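Local coordinates for extracellular solute-binding protein, family 7 (Colwellia psychrerythraea, PDB 4PET), which probably serves as the periplasmic substrate-capturing component of a TRAP transporter, binding pyruvate together with a calcium ion, at residues F113-S118 / K330-Y335; L171-P176 / E181-L186; T200-N205 / M221-I226. One frame throughout, in Å; residues are numbered along the deposited sequence.

Contact 1: F113-S118 / K330-Y335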
loop_
_atom_site.group_PDB
_atom_site.type_symbol
_atom_site.label_atom_id
_atom_site.label_comp_id
_atom_site.label_asym_id
_atom_site.label_seq_id
_atom_site.Cartn_x
_atom_site.Cartn_y
_atom_site.Cartn_z
ATOM N N PHE A 113 9.115 2.020 -16.214
ATOM C CA PHE A 113 9.140 3.431 -15.841
ATOM C C PHE A 113 7.786 3.987 -15.362
ATOM O O PHE A 113 7.608 5.200 -15.220
ATOM C CB PHE A 113 9.745 4.260 -16.989
ATOM C CG PHE A 113 11.013 3.668 -17.515
ATOM C CD1 PHE A 113 12.179 3.721 -16.769
ATOM C CD2 PHE A 113 11.042 3.015 -18.715
ATOM C CE1 PHE A 113 13.343 3.141 -17.237
ATOM C CE2 PHE A 113 12.215 2.430 -19.186
ATOM C CZ PHE A 113 13.356 2.512 -18.448
ATOM N N GLY A 114 6.871 3.096 -15.006
ATOM C CA GLY A 114 5.561 3.509 -14.518
ATOM C C GLY A 114 5.442 3.703 -13.019
ATOM O O GLY A 114 6.383 4.165 -12.337
HETATM N N MSE A 115 4.266 3.380 -12.497
HETATM C CA MSE A 115 3.940 3.716 -11.111
HETATM C C MSE A 115 4.428 2.676 -10.143
HETATM O O MSE A 115 4.497 1.488 -10.482
HETATM C CB MSE A 115 2.432 3.885 -10.946
HETATM C CG MSE A 115 1.996 5.251 -11.387
HETATM SE SE MSE A 115 0.072 5.492 -11.326
HETATM C CE MSE A 115 -0.385 4.520 -12.909
ATOM N N ILE A 116 4.791 3.126 -8.944
ATOM C CA ILE A 116 5.052 2.190 -7.846
ATOM C C ILE A 116 3.739 1.710 -7.301
ATOM O O ILE A 116 2.671 2.194 -7.721
ATOM C CB ILE A 116 5.914 2.804 -6.748
ATOM C CG1 ILE A 116 5.235 4.010 -6.097
ATOM C CG2 ILE A 116 7.229 3.231 -7.356
ATOM C CD1 ILE A 116 6.068 4.611 -4.940
ATOM N N ALA A 117 3.793 0.776 -6.358
ATOM C CA ALA A 117 2.580 0.082 -5.930
ATOM C C ALA A 117 1.546 1.019 -5.306
ATOM O O ALA A 117 0.352 0.932 -5.609
ATOM C CB ALA A 117 2.912 -1.062 -4.976
ATOM N N SER A 118 1.991 1.905 -4.421
ATOM C CA SER A 118 1.037 2.734 -3.698
ATOM C C SER A 118 0.338 3.668 -4.682
ATOM O O SER A 118 -0.838 3.973 -4.537
ATOM C CB SER A 118 1.749 3.532 -2.626
ATOM O OG SER A 118 2.677 4.415 -3.241
ATOM N N LYS A 330 -2.836 7.079 -21.977
ATOM C CA LYS A 330 -3.012 8.461 -21.559
ATOM C C LYS A 330 -3.413 8.554 -20.096
ATOM O O LYS A 330 -2.967 9.447 -19.372
ATOM C CB LYS A 330 -4.075 9.164 -22.397
ATOM C CG LYS A 330 -4.368 10.591 -21.905
ATOM C CD LYS A 330 -5.555 11.195 -22.623
ATOM C CE LYS A 330 -5.402 12.691 -22.850
ATOM N NZ LYS A 330 -4.868 13.424 -21.670
ATOM N N SER A 331 -4.314 7.683 -19.680
ATOM C CA SER A 331 -4.728 7.673 -18.285
ATOM C C SER A 331 -3.542 7.351 -17.388
ATOM O O SER A 331 -3.359 7.991 -16.357
ATOM C CB SER A 331 -5.857 6.666 -18.049
ATOM O OG SER A 331 -6.140 6.573 -16.667
ATOM N N LEU A 332 -2.741 6.360 -17.772
ATOM C CA LEU A 332 -1.580 5.972 -16.973
ATOM C C LEU A 332 -0.542 7.073 -16.922
ATOM O O LEU A 332 0.049 7.315 -15.873
ATOM C CB LEU A 332 -0.922 4.709 -17.501
ATOM C CG LEU A 332 -1.657 3.409 -17.231
ATOM C CD1 LEU A 332 -1.023 2.310 -18.052
ATOM C CD2 LEU A 332 -1.644 3.050 -15.721
ATOM N N ASN A 333 -0.325 7.726 -18.062
ATOM C CA ASN A 333 0.706 8.737 -18.190
ATOM C C ASN A 333 0.318 10.016 -17.401
ATOM O O ASN A 333 1.093 10.527 -16.591
ATOM C CB ASN A 333 0.976 9.012 -19.684
ATOM C CG ASN A 333 2.015 10.098 -19.903
ATOM O OD1 ASN A 333 1.709 11.185 -20.413
ATOM N ND2 ASN A 333 3.253 9.806 -19.529
ATOM N N ASP A 334 -0.903 10.491 -17.605
ATOM C CA ASP A 334 -1.385 11.669 -16.887
ATOM C C ASP A 334 -1.473 11.374 -15.405
ATOM O O ASP A 334 -1.111 12.214 -14.604
ATOM C CB ASP A 334 -2.781 12.059 -17.336
ATOM C CG ASP A 334 -2.824 12.546 -18.752
ATOM O OD1 ASP A 334 -1.728 12.711 -19.343
ATOM O OD2 ASP A 334 -3.960 12.745 -19.250
ATOM N N TYR A 335 -1.983 10.197 -15.045
ATOM C CA TYR A 335 -2.123 9.864 -13.638
ATOM C C TYR A 335 -0.741 9.773 -12.971
ATOM O O TYR A 335 -0.518 10.375 -11.917
ATOM C CB TYR A 335 -2.971 8.617 -13.384
ATOM C CG TYR A 335 -3.486 8.601 -11.937
ATOM C CD1 TYR A 335 -4.678 9.249 -11.597
ATOM C CD2 TYR A 335 -2.744 7.999 -10.907
ATOM C CE1 TYR A 335 -5.135 9.277 -10.284
ATOM C CE2 TYR A 335 -3.194 8.020 -9.598
ATOM C CZ TYR A 335 -4.386 8.661 -9.288
ATOM O OH TYR A 335 -4.821 8.692 -7.981
#

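Contact 2: L171-P176 / E181-L186. With PYR (pyruvic acid), chain D.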
loop_
_atom_site.group_PDB
_atom_site.type_symbol
_atom_site.label_atom_id
_atom_site.label_comp_id
_atom_site.label_asym_id
_atom_site.label_seq_id
_atom_site.Cartn_x
_atom_site.Cartn_y
_atom_site.Cartn_z
ATOM N N LEU A 171 20.249 -11.584 -26.973
ATOM C CA LEU A 171 20.086 -12.043 -25.605
ATOM C C LEU A 171 18.736 -12.728 -25.438
ATOM O O LEU A 171 17.674 -12.071 -25.576
ATOM C CB LEU A 171 20.129 -10.867 -24.629
ATOM C CG LEU A 171 20.009 -11.292 -23.170
ATOM C CD1 LEU A 171 21.227 -12.079 -22.748
ATOM C CD2 LEU A 171 19.821 -10.103 -22.273
ATOM N N LYS A 172 18.776 -14.017 -25.100
ATOM C CA LYS A 172 17.563 -14.776 -24.784
ATOM C C LYS A 172 17.162 -14.606 -23.351
ATOM O O LYS A 172 17.849 -15.102 -22.468
ATOM C CB LYS A 172 17.781 -16.259 -25.065
ATOM C CG LYS A 172 18.021 -16.542 -26.573
ATOM C CD LYS A 172 18.284 -18.010 -26.850
ATOM C CE LYS A 172 19.532 -18.531 -26.147
ATOM N NZ LYS A 172 20.745 -17.958 -26.758
HETATM N N MSE A 173 16.039 -13.927 -23.105
HETATM C CA MSE A 173 15.694 -13.600 -21.733
HETATM C C MSE A 173 14.228 -13.857 -21.423
HETATM O O MSE A 173 13.349 -13.428 -22.165
HETATM C CB MSE A 173 16.015 -12.118 -21.447
HETATM C CG MSE A 173 15.630 -11.671 -20.068
HETATM SE SE MSE A 173 16.126 -9.824 -19.647
HETATM C CE MSE A 173 15.680 -9.921 -17.766
ATOM N N ARG A 174 13.956 -14.550 -20.319
ATOM C CA ARG A 174 12.589 -14.616 -19.830
ATOM C C ARG A 174 12.201 -13.310 -19.144
ATOM O O ARG A 174 12.752 -12.948 -18.089
ATOM C CB ARG A 174 12.385 -15.796 -18.887
ATOM C CG ARG A 174 10.970 -16.022 -18.517
ATOM C CD ARG A 174 10.576 -15.264 -17.251
ATOM N NE ARG A 174 9.144 -15.354 -17.046
ATOM C CZ ARG A 174 8.429 -14.605 -16.219
ATOM N NH1 ARG A 174 9.000 -13.689 -15.464
ATOM N NH2 ARG A 174 7.121 -14.772 -16.159
ATOM N N ILE A 175 11.267 -12.598 -19.772
ATOM C CA ILE A 175 10.759 -11.330 -19.269
ATOM C C ILE A 175 9.403 -11.069 -19.952
ATOM O O ILE A 175 9.324 -11.069 -21.171
ATOM C CB ILE A 175 11.753 -10.188 -19.539
ATOM C CG1 ILE A 175 11.283 -8.867 -18.903
ATOM C CG2 ILE A 175 12.077 -10.072 -21.068
ATOM C CD1 ILE A 175 12.329 -7.775 -18.965
ATOM N N PRO A 176 8.337 -10.884 -19.156
ATOM C CA PRO A 176 6.990 -10.683 -19.710
ATOM C C PRO A 176 6.632 -9.224 -20.002
ATOM O O PRO A 176 7.435 -8.276 -19.806
ATOM C CB PRO A 176 6.096 -11.224 -18.605
ATOM C CG PRO A 176 6.864 -10.843 -17.309
ATOM C CD PRO A 176 8.325 -10.858 -17.674
ATOM N N GLU A 181 8.630 -6.412 -24.935
ATOM C CA GLU A 181 8.516 -5.724 -26.213
ATOM C C GLU A 181 9.625 -4.679 -26.370
ATOM O O GLU A 181 10.152 -4.468 -27.464
ATOM C CB GLU A 181 7.143 -5.041 -26.344
ATOM C CG GLU A 181 5.977 -5.960 -26.094
ATOM C CD GLU A 181 5.853 -7.016 -27.153
ATOM O OE1 GLU A 181 5.624 -6.634 -28.324
ATOM O OE2 GLU A 181 6.017 -8.214 -26.820
ATOM N N VAL A 182 9.912 -3.973 -25.284
ATOM C CA VAL A 182 10.965 -2.977 -25.291
ATOM C C VAL A 182 12.337 -3.602 -25.606
ATOM O O VAL A 182 13.051 -3.132 -26.504
ATOM C CB VAL A 182 10.995 -2.202 -23.955
ATOM C CG1 VAL A 182 12.164 -1.222 -23.947
ATOM C CG2 VAL A 182 9.686 -1.431 -23.760
ATOM N N LEU A 183 12.711 -4.661 -24.889
ATOM C CA LEU A 183 14.012 -5.289 -25.126
ATOM C C LEU A 183 14.089 -5.905 -26.529
ATOM O O LEU A 183 15.152 -5.904 -27.142
ATOM C CB LEU A 183 14.345 -6.312 -24.040
ATOM C CG LEU A 183 14.506 -5.721 -22.621
ATOM C CD1 LEU A 183 14.968 -6.774 -21.617
ATOM C CD2 LEU A 183 15.488 -4.536 -22.617
ATOM N N ALA A 184 12.967 -6.417 -27.036
ATOM C CA ALA A 184 12.921 -6.940 -28.413
ATOM C C ALA A 184 13.254 -5.830 -29.413
ATOM O O ALA A 184 13.941 -6.055 -30.420
ATOM C CB ALA A 184 11.565 -7.521 -28.720
ATOM N N LYS A 185 12.802 -4.614 -29.118
ATOM C CA LYS A 185 13.049 -3.500 -30.031
ATOM C C LYS A 185 14.542 -3.238 -30.088
ATOM O O LYS A 185 15.068 -2.773 -31.104
ATOM C CB LYS A 185 12.283 -2.232 -29.587
ATOM C CG LYS A 185 12.507 -1.013 -30.492
ATOM C CD LYS A 185 11.820 0.243 -29.912
ATOM C CE LYS A 185 10.651 0.707 -30.736
ATOM N NZ LYS A 185 11.091 1.114 -32.092
ATOM N N LEU A 186 15.234 -3.582 -28.999
ATOM C CA LEU A 186 16.683 -3.438 -28.931
ATOM C C LEU A 186 17.442 -4.726 -29.324
ATOM O O LEU A 186 18.639 -4.819 -29.146
ATOM C CB LEU A 186 17.102 -2.988 -27.522
ATOM C CG LEU A 186 16.624 -1.583 -27.147
ATOM C CD1 LEU A 186 16.902 -1.293 -25.682
ATOM C CD2 LEU A 186 17.289 -0.552 -28.037
HETATM C C PYR D . 6.252 -12.324 -13.648
HETATM O O PYR D . 7.380 -11.961 -14.197
HETATM O OXT PYR D . 5.593 -13.272 -14.250
HETATM C CA PYR D . 5.829 -11.774 -12.418
HETATM O O3 PYR D . 6.384 -10.693 -11.932
HETATM C CB PYR D . 4.769 -12.440 -11.595
#

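Contact 3: T200-N205 / M221-I226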
loop_
_atom_site.group_PDB
_atom_site.type_symbol
_atom_site.label_atom_id
_atom_site.label_comp_id
_atom_site.label_asym_id
_atom_site.label_seq_id
_atom_site.Cartn_x
_atom_site.Cartn_y
_atom_site.Cartn_z
ATOM N N THR A 200 15.419 -24.721 -15.127
ATOM C CA THR A 200 15.867 -25.626 -16.152
ATOM C C THR A 200 16.245 -24.908 -17.445
ATOM O O THR A 200 17.284 -25.213 -18.038
ATOM C CB THR A 200 14.824 -26.693 -16.425
ATOM O OG1 THR A 200 14.651 -27.483 -15.249
ATOM C CG2 THR A 200 15.284 -27.590 -17.549
ATOM N N ALA A 201 15.423 -23.953 -17.878
ATOM C CA ALA A 201 15.701 -23.234 -19.114
ATOM C C ALA A 201 17.017 -22.437 -19.012
ATOM O O ALA A 201 17.821 -22.379 -19.959
ATOM C CB ALA A 201 14.510 -22.312 -19.490
ATOM N N LEU A 202 17.251 -21.846 -17.857
ATOM C CA LEU A 202 18.489 -21.085 -17.626
ATOM C C LEU A 202 19.699 -22.034 -17.586
ATOM O O LEU A 202 20.750 -21.763 -18.182
ATOM C CB LEU A 202 18.375 -20.288 -16.317
ATOM C CG LEU A 202 19.440 -19.228 -16.023
ATOM C CD1 LEU A 202 19.390 -18.113 -17.051
ATOM C CD2 LEU A 202 19.239 -18.644 -14.623
ATOM N N GLU A 203 19.531 -23.151 -16.884
ATOM C CA GLU A 203 20.569 -24.168 -16.775
ATOM C C GLU A 203 20.992 -24.658 -18.181
ATOM O O GLU A 203 22.162 -24.948 -18.443
ATOM C CB GLU A 203 20.011 -25.317 -15.944
ATOM C CG GLU A 203 21.012 -26.415 -15.518
ATOM C CD GLU A 203 20.316 -27.508 -14.702
ATOM O OE1 GLU A 203 19.233 -27.979 -15.121
ATOM O OE2 GLU A 203 20.823 -27.872 -13.623
ATOM N N ARG A 204 20.035 -24.754 -19.085
ATOM C CA ARG A 204 20.319 -25.300 -20.407
ATOM C C ARG A 204 20.770 -24.266 -21.441
ATOM O O ARG A 204 21.141 -24.620 -22.574
ATOM C CB ARG A 204 19.095 -26.055 -20.906
ATOM C CG ARG A 204 18.890 -27.357 -20.178
ATOM C CD ARG A 204 17.741 -28.142 -20.754
ATOM N NE ARG A 204 17.338 -29.214 -19.855
ATOM C CZ ARG A 204 16.249 -29.967 -20.007
ATOM N NH1 ARG A 204 15.436 -29.767 -21.036
ATOM N NH2 ARG A 204 15.965 -30.915 -19.117
ATOM N N ASN A 205 20.732 -22.993 -21.057
ATOM C CA ASN A 205 21.041 -21.906 -21.975
ATOM C C ASN A 205 19.968 -21.783 -23.023
ATOM O O ASN A 205 20.207 -21.275 -24.111
ATOM C CB ASN A 205 22.395 -22.096 -22.631
ATOM C CG ASN A 205 23.509 -22.095 -21.616
ATOM O OD1 ASN A 205 23.704 -21.102 -20.930
ATOM N ND2 ASN A 205 24.234 -23.206 -21.504
HETATM N N MSE A 221 14.222 -20.147 -5.633
HETATM C CA MSE A 221 14.135 -20.707 -6.984
HETATM C C MSE A 221 15.509 -21.053 -7.605
HETATM O O MSE A 221 15.582 -21.658 -8.661
HETATM C CB MSE A 221 13.340 -19.759 -7.861
HETATM C CG MSE A 221 11.877 -19.747 -7.425
HETATM SE SE MSE A 221 10.904 -18.181 -7.991
HETATM C CE MSE A 221 10.401 -18.863 -9.757
ATOM N N GLY A 222 16.584 -20.633 -6.955
ATOM C CA GLY A 222 17.916 -21.174 -7.194
ATOM C C GLY A 222 18.704 -20.522 -8.321
ATOM O O GLY A 222 19.809 -20.970 -8.631
ATOM N N PHE A 223 18.162 -19.454 -8.914
ATOM C CA PHE A 223 18.764 -18.860 -10.103
ATOM C C PHE A 223 20.181 -18.441 -9.780
ATOM O O PHE A 223 21.090 -18.552 -10.618
ATOM C CB PHE A 223 17.979 -17.643 -10.587
ATOM C CG PHE A 223 16.519 -17.894 -10.766
ATOM C CD1 PHE A 223 16.081 -19.013 -11.469
ATOM C CD2 PHE A 223 15.584 -17.026 -10.235
ATOM C CE1 PHE A 223 14.741 -19.237 -11.651
ATOM C CE2 PHE A 223 14.244 -17.250 -10.413
ATOM C CZ PHE A 223 13.826 -18.366 -11.133
ATOM N N HIS A 224 20.375 -17.971 -8.554
ATOM C CA HIS A 224 21.689 -17.527 -8.134
ATOM C C HIS A 224 22.797 -18.585 -8.367
ATOM O O HIS A 224 23.942 -18.203 -8.551
ATOM C CB HIS A 224 21.674 -17.105 -6.654
ATOM C CG HIS A 224 21.359 -18.236 -5.725
ATOM N ND1 HIS A 224 22.334 -19.000 -5.128
ATOM C CD2 HIS A 224 20.175 -18.768 -5.344
ATOM C CE1 HIS A 224 21.767 -19.935 -4.388
ATOM N NE2 HIS A 224 20.455 -19.825 -4.515
ATOM N N LYS A 225 22.473 -19.882 -8.354
ATOM C CA LYS A 225 23.476 -20.955 -8.565
ATOM C C LYS A 225 24.213 -20.907 -9.893
ATOM O O LYS A 225 25.376 -21.361 -10.007
ATOM C CB LYS A 225 22.835 -22.349 -8.437
ATOM C CG LYS A 225 22.347 -22.663 -7.027
ATOM C CD LYS A 225 21.844 -24.088 -6.911
ATOM C CE LYS A 225 21.471 -24.416 -5.467
ATOM N NZ LYS A 225 20.921 -25.794 -5.331
ATOM N N ILE A 226 23.538 -20.384 -10.905
ATOM C CA ILE A 226 24.063 -20.405 -12.258
ATOM C C ILE A 226 24.026 -19.051 -12.958
ATOM O O ILE A 226 24.528 -18.913 -14.062
ATOM C CB ILE A 226 23.297 -21.447 -13.104
ATOM C CG1 ILE A 226 21.797 -21.163 -13.095
ATOM C CG2 ILE A 226 23.557 -22.828 -12.543
ATOM C CD1 ILE A 226 20.993 -22.126 -13.915
#

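Contact 1: F113-S118 / K330-Y335
Met-115, built as selenomethionine, is the one residue of 113-118 that reaches Leu-332 and Tyr-335 on the long helix 323-353, and it shows how a single flexible side chain can join a loop to a helix. The first kind of interaction is aliphatic. The terminal methyl CE of Met-115 meets CD2 of Leu-332 at 3.4 Å, tighter than usual for two carbons, and the two side chains cross at a slant. A bend at chi3 (-77°) turns that methyl aside from the line of the chain, toward the leucine.

The second kind is a Met-aromatic contact. SE of Met-115 sits 3.8 Å from CD2 of Tyr-335; seen from the ring centroid it stands 81° off the normal, so the selenium lies at the ring edge, near its plane, rather than over a face. The two side chains cross at about a right angle.

Outside the two segments, polar bonds fix the partners. Tyr-335 OH is hydrogen-bonded to His-278 ND1 of the second subunit, and its ring meets Trp-123 edge to face. Trp-123 also touches Met-115 and Leu-332, and its NE1 is hydrogen-bonded to Ser-331 OG, which helps to place the indole.

The chemistry therefore implies a union held by dispersion and close fit, with no hydrogen bond across it, while the tyrosine that receives the selenium at its edge directs its hydroxyl into the dimer interface.

Contact 2: L171-P176 / E181-L186
In the beta-alpha-beta unit of strand 172-174, helix 177-185 and strand 189-191, Leu-183 of the helix lowers its CD1 methyl onto Met-173 and Ile-175, illustrating how one side chain can seat a helix on a strand. CD1 of Leu-183 lies 3.8 Å from SE of Met-173, a selenomethionine, and 3.9 Å from CD1 of Ile-175. The isoleucine crosses the leucine at about a right angle.

Between these two apolar residues, Arg-174 turns to the ligand instead, its chain bending at chi2 (-91°) on the way to the carboxylate. The guanidinium of Arg-174 meets pyruvate edge-on, as a two-pronged bond: NH1 to pyruvate O at 2.7 Å and NH2 to pyruvate OXT at 2.9 Å, the latter almost straight at 175°. CD of Pro-176 lies over one guanidinium face toward its rim, and CG of Pro-176 comes within 3.3 Å of pyruvate O. The backbone oxygens of Ile-193 and Glu-211 take NE and NH1, fixing the group's rotation. A leucine in place of Arg-174 would remove both bonds and would probably leave the carboxylate without its arginine counter-charge, pyruvate keeping partners such as Tyr-97 and Gln-153.

An arginine paired with the carboxylate of the solute is characteristic of the binding site of TRAP solute-binding proteins.

Contact 3: T200-N205 / M221-I226
Ile-226 holds CG1 in the crowded position between its backbone N and carbonyl carbon (chi1 56°), and this torsion sends CD1 to the helix carrying Leu-202 and Glu-203. Leu-202 answers with CG placed opposite its own backbone N (chi1 -169°), which brings CD2 alongside the isoleucine. The two side chains slide past each other in opposite directions, CD2 of Leu-202 lying 3.9 Å from CG1 of Ile-226.

As a worked case of a methyl group fitted to a helix surface, CD1 of Ile-226 presses on backbone as much as on side chain. CD1 of Ile-226 comes within 3.5 Å of N of Glu-203 and lies 3.9 Å from C of Leu-202. The CB of Glu-203 adds a flank at 3.9 Å from CD1 of Ile-226, while the rest of that acidic side chain extends onward. Farther in, Leu-202 CD2 approaches CB of Phe-223 at 4.3 Å.

The aromatic ring of Phe-223 has CB of Met-221 over one face, toward the rim, and meets the ring of Trp-157; the side chain also touches Leu-210 and is about 4 Å from that of Trp-212, a calcium-binding residue. At the end of helix 198-204, Asn-205 has a positive phi and closes a Schellman motif.

With no hydrogen bond across it, the junction rests on van der Waals contact between aliphatic groups and helix backbone, joining the last turn of a helix to the loop before strand 229-231, with one margin at an exposed glutamate.

Following the chain from the N terminus, residues 113-118 lead into helix 117-126 and open the loop that contact 1 will close only at 330-335. Contacts 2 and 3 are both nested within it and follow each other in series. Contact 2 closes a short local loop, folding helix 177-185 back onto strand 172-174 and the residue after it; contact 3 then joins helix 198-204 to the loop ahead of strand 229-231. These neighbours touch where Lys-172 CE lies 3.5 Å from Asn-205 O. Contact 1 comes within about 6 Å of contact 2, between nearest atoms, but lies across the chain's centre from contact 3, tying the C-terminal helix 323-353 to the loop leading into helix 117-126.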